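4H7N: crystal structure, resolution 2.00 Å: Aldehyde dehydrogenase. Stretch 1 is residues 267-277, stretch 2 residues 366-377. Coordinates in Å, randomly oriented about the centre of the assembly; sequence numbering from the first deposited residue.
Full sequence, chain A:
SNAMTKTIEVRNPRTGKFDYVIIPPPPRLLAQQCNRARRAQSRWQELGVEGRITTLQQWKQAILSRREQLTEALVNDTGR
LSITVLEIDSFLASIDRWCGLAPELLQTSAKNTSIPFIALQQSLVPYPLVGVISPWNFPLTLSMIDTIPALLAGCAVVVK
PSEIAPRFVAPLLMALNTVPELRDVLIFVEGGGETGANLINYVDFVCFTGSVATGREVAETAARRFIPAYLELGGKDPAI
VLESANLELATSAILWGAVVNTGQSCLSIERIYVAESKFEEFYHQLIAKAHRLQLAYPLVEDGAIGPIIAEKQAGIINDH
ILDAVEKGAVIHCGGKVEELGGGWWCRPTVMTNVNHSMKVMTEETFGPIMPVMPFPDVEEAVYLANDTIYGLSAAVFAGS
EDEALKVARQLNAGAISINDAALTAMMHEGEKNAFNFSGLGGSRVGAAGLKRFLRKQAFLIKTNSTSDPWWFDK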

# COMPACT_ATOMS: atom_id res chain seq x y z
N LEU A 267 10.65 13.07 -13.95
CA LEU A 267 11.78 12.22 -14.40
C LEU A 267 12.90 12.97 -15.09
O LEU A 267 13.83 12.37 -15.65
CB LEU A 267 11.27 11.17 -15.42
CG LEU A 267 10.08 10.39 -14.92
CD1 LEU A 267 9.48 9.53 -16.02
CD2 LEU A 267 10.49 9.59 -13.72
N SER A 268 12.83 14.28 -15.06
CA SER A 268 13.83 15.09 -15.67
C SER A 268 15.12 14.93 -14.86
O SER A 268 15.08 14.97 -13.62
CB SER A 268 13.40 16.58 -15.62
OG SER A 268 14.23 17.27 -16.50
N ILE A 269 16.25 14.87 -15.56
CA ILE A 269 17.56 14.96 -14.92
C ILE A 269 17.73 16.43 -14.47
O ILE A 269 17.71 17.34 -15.30
CB ILE A 269 18.71 14.56 -15.86
CG1 ILE A 269 18.62 13.11 -16.34
CG2 ILE A 269 20.06 14.85 -15.18
CD1 ILE A 269 18.50 12.09 -15.19
N GLU A 270 17.90 16.66 -13.17
CA GLU A 270 17.98 18.01 -12.66
C GLU A 270 19.31 18.33 -11.98
O GLU A 270 19.52 19.45 -11.55
CB GLU A 270 16.84 18.23 -11.69
CG GLU A 270 15.46 18.33 -12.38
CD GLU A 270 14.40 19.15 -11.62
OE1 GLU A 270 14.72 19.81 -10.61
OE2 GLU A 270 13.21 19.10 -12.04
N ARG A 271 20.19 17.34 -11.84
CA ARG A 271 21.52 17.52 -11.23
C ARG A 271 22.50 16.58 -11.93
O ARG A 271 22.16 15.44 -12.13
CB ARG A 271 21.54 17.11 -9.78
CG ARG A 271 20.41 17.71 -9.01
CD ARG A 271 20.49 17.30 -7.56
NE ARG A 271 19.84 16.05 -7.26
CZ ARG A 271 20.31 15.12 -6.42
NH1 ARG A 271 21.54 15.20 -5.91
NH2 ARG A 271 19.59 14.05 -6.16
N ILE A 272 23.69 17.06 -12.25
CA ILE A 272 24.65 16.31 -13.02
C ILE A 272 26.02 16.37 -12.33
O ILE A 272 26.54 17.47 -12.05
CB ILE A 272 24.74 16.89 -14.44
CG1 ILE A 272 23.37 16.81 -15.13
CG2 ILE A 272 25.72 16.08 -15.24
CD1 ILE A 272 23.26 17.83 -16.28
N TYR A 273 26.55 15.19 -11.99
CA TYR A 273 27.83 15.05 -11.31
C TYR A 273 28.80 14.37 -12.25
O TYR A 273 28.49 13.31 -12.79
CB TYR A 273 27.64 14.23 -10.02
CG TYR A 273 26.61 14.87 -9.12
CD1 TYR A 273 26.95 15.95 -8.31
CD2 TYR A 273 25.27 14.45 -9.16
CE1 TYR A 273 25.99 16.60 -7.56
CE2 TYR A 273 24.30 15.07 -8.39
CZ TYR A 273 24.67 16.15 -7.60
OH TYR A 273 23.70 16.72 -6.84
N VAL A 274 29.99 14.96 -12.47
CA VAL A 274 30.94 14.42 -13.44
C VAL A 274 32.33 14.31 -12.84
O VAL A 274 32.81 15.24 -12.18
CB VAL A 274 31.04 15.33 -14.69
CG1 VAL A 274 31.86 14.66 -15.77
CG2 VAL A 274 29.65 15.65 -15.22
N ALA A 275 32.98 13.18 -13.08
CA ALA A 275 34.36 12.97 -12.65
C ALA A 275 35.17 14.22 -13.02
O ALA A 275 35.10 14.69 -14.18
CB ALA A 275 34.94 11.76 -13.35
N GLU A 276 35.96 14.73 -12.07
CA GLU A 276 36.71 15.98 -12.31
C GLU A 276 37.63 15.96 -13.54
O GLU A 276 37.76 16.96 -14.19
CB GLU A 276 37.46 16.46 -11.07
CG GLU A 276 38.51 15.50 -10.54
CD GLU A 276 39.10 15.95 -9.20
OE1 GLU A 276 38.68 17.00 -8.67
OE2 GLU A 276 39.97 15.25 -8.65
N SER A 277 38.24 14.83 -13.86
CA SER A 277 39.11 14.76 -15.03
C SER A 277 38.36 14.86 -16.37
O SER A 277 39.00 15.10 -17.40
CB SER A 277 39.93 13.46 -15.04
OG SER A 277 39.07 12.33 -15.10
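Stretch 2 (366-377) FGPIMPVMPFPD

Parallel β-strands share their hydrogen bonds by alternation: a residue on one strand offers both its N and its O to two residues of its neighbor that flank the residue opposite it. Aldehyde dehydrogenase 4H7N illustrates the rule. Residues 369-375 of stretch 2 form an extended strand that runs in the same direction as the strand ending at Ala 275, their axes crossing at -34° and approaching to 4.5 Å. The register pairs Ile 272 with Val 372 (CA to CA 4.8 Å), Tyr 273 with Met 373 (5.0 Å), Val 274 with Pro 374 (4.8 Å) and Ala 275 with Phe 375 (5.1 Å).

The bonding ladder climbs from Ile 272 N to Pro 371 O (3.2 Å), then Met 373 N to Ile 272 O (2.8 Å), Val 274 N to Met 373 O (3.0 Å), Phe 375 N to Val 274 O (2.9 Å) and Glu 276 N to Phe 375 O (3.0 Å). The two prolines differ. At Pro 374 the N belongs to the side turned away from stretch 1, and a missing NH costs this ladder nothing; its CA lies 3.1 Å from Val 274 O, a CA-H...O contact beside the conventional bond. Pro 371 accepts through its carbonyl, but on the donor side it offers only its ring, with Pro 371 CG 3.3 Å from Glu 270 O, which gets no hydrogen bond from stretch 2.

Before the ladder, the chains are farther apart and side chain and solvent take over. Glu 270 OE2 accepts from Phe 366 N at 2.9 Å, and the O of water 1 lies 2.4 Å from Ser 268 OG and 2.5 Å from Gly 367 O, both unusually short, and bridges two groups that stand 4.5 Å apart, Ser 268 OG and Gly 367 O.

Side chains pack on both faces. Val 274 CG2 meets Val 372 CG1 at 3.8 Å, on the face shared with Ile 272. On the other, the Phe 375 ring covers Ala 275, whose CA lies 3.8 Å from the ring centroid, and the selenomethionine Met 373 brings SE to the edge of the Tyr 273 ring, 3.9 Å from Tyr 273 CE1.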

# COMPACT_ATOMS: atom_id res chain seq x y z
N PHE A 366 11.75 21.63 -12.39
CA PHE A 366 10.76 21.41 -13.43
C PHE A 366 11.01 22.36 -14.61
O PHE A 366 10.07 22.90 -15.20
CB PHE A 366 9.35 21.62 -12.86
CG PHE A 366 8.43 20.46 -13.01
CD1 PHE A 366 8.73 19.24 -12.41
CD2 PHE A 366 7.27 20.56 -13.79
CE1 PHE A 366 7.89 18.14 -12.53
CE2 PHE A 366 6.42 19.44 -13.92
CZ PHE A 366 6.73 18.25 -13.28
N GLY A 367 12.29 22.57 -14.94
CA GLY A 367 12.71 23.42 -16.06
C GLY A 367 13.89 22.82 -16.80
O GLY A 367 14.41 21.76 -16.42
N PRO A 368 14.36 23.50 -17.87
CA PRO A 368 15.37 22.87 -18.73
C PRO A 368 16.78 23.25 -18.29
O PRO A 368 17.60 23.73 -19.08
CB PRO A 368 15.03 23.45 -20.10
CG PRO A 368 14.61 24.85 -19.80
CD PRO A 368 13.90 24.78 -18.44
N ILE A 369 17.07 23.02 -17.02
CA ILE A 369 18.30 23.51 -16.40
C ILE A 369 19.26 22.36 -16.13
O ILE A 369 18.84 21.32 -15.63
CB ILE A 369 18.03 24.19 -15.07
CG1 ILE A 369 16.90 25.19 -15.21
CG2 ILE A 369 19.27 24.91 -14.58
CD1 ILE A 369 17.06 26.19 -16.35
N MSE A 370 20.54 22.57 -16.43
CA MSE A 370 21.54 21.53 -16.32
C MSE A 370 22.66 22.12 -15.49
O MSE A 370 23.58 22.73 -16.05
CB MSE A 370 22.01 21.15 -17.71
CG MSE A 370 20.98 20.33 -18.45
SE MSE A 370 21.38 20.09 -20.35
CE MSE A 370 20.94 21.87 -21.02
N PRO A 371 22.57 22.01 -14.17
CA PRO A 371 23.70 22.37 -13.31
C PRO A 371 24.69 21.22 -13.22
O PRO A 371 24.30 20.10 -12.86
CB PRO A 371 23.03 22.63 -11.94
CG PRO A 371 21.76 21.83 -11.96
CD PRO A 371 21.45 21.46 -13.39
N VAL A 372 25.95 21.49 -13.50
CA VAL A 372 26.98 20.46 -13.57
C VAL A 372 28.07 20.66 -12.54
O VAL A 372 28.70 21.67 -12.54
CB VAL A 372 27.61 20.46 -14.98
CG1 VAL A 372 28.54 19.27 -15.14
CG2 VAL A 372 26.51 20.38 -16.02
N MSE A 373 28.31 19.67 -11.70
CA MSE A 373 29.32 19.74 -10.63
C MSE A 373 30.37 18.68 -10.81
O MSE A 373 30.03 17.56 -11.06
CB MSE A 373 28.64 19.35 -9.30
CG MSE A 373 28.38 20.54 -8.42
SE MSE A 373 27.70 19.95 -6.67
CE MSE A 373 29.27 20.07 -5.51
N PRO A 374 31.66 19.00 -10.63
CA PRO A 374 32.67 17.94 -10.62
C PRO A 374 32.67 17.10 -9.33
O PRO A 374 32.21 17.58 -8.32
CB PRO A 374 33.99 18.73 -10.74
CG PRO A 374 33.71 20.04 -10.13
CD PRO A 374 32.23 20.31 -10.26
N PHE A 375 33.16 15.87 -9.37
CA PHE A 375 33.52 15.13 -8.14
C PHE A 375 34.95 14.55 -8.15
O PHE A 375 35.44 14.10 -9.18
CB PHE A 375 32.50 14.04 -7.76
CG PHE A 375 32.30 13.02 -8.81
CD1 PHE A 375 33.13 11.91 -8.87
CD2 PHE A 375 31.28 13.14 -9.75
CE1 PHE A 375 32.94 10.93 -9.84
CE2 PHE A 375 31.09 12.16 -10.73
CZ PHE A 375 31.92 11.05 -10.78
N PRO A 376 35.63 14.58 -6.99
CA PRO A 376 36.96 13.98 -6.91
C PRO A 376 36.97 12.46 -6.82
O PRO A 376 37.98 11.86 -7.17
CB PRO A 376 37.53 14.59 -5.63
CG PRO A 376 36.33 14.82 -4.77
CD PRO A 376 35.24 15.22 -5.72
N ASP A 377 35.90 11.84 -6.33
CA ASP A 377 35.85 10.37 -6.20
C ASP A 377 34.41 9.91 -6.14
O ASP A 377 33.51 10.71 -5.91
CB ASP A 377 36.61 9.90 -4.95
CG ASP A 377 36.17 10.65 -3.71
OD1 ASP A 377 35.00 10.51 -3.28
OD2 ASP A 377 36.99 11.42 -3.17
O HOH W 1 15.35 19.41 -16.19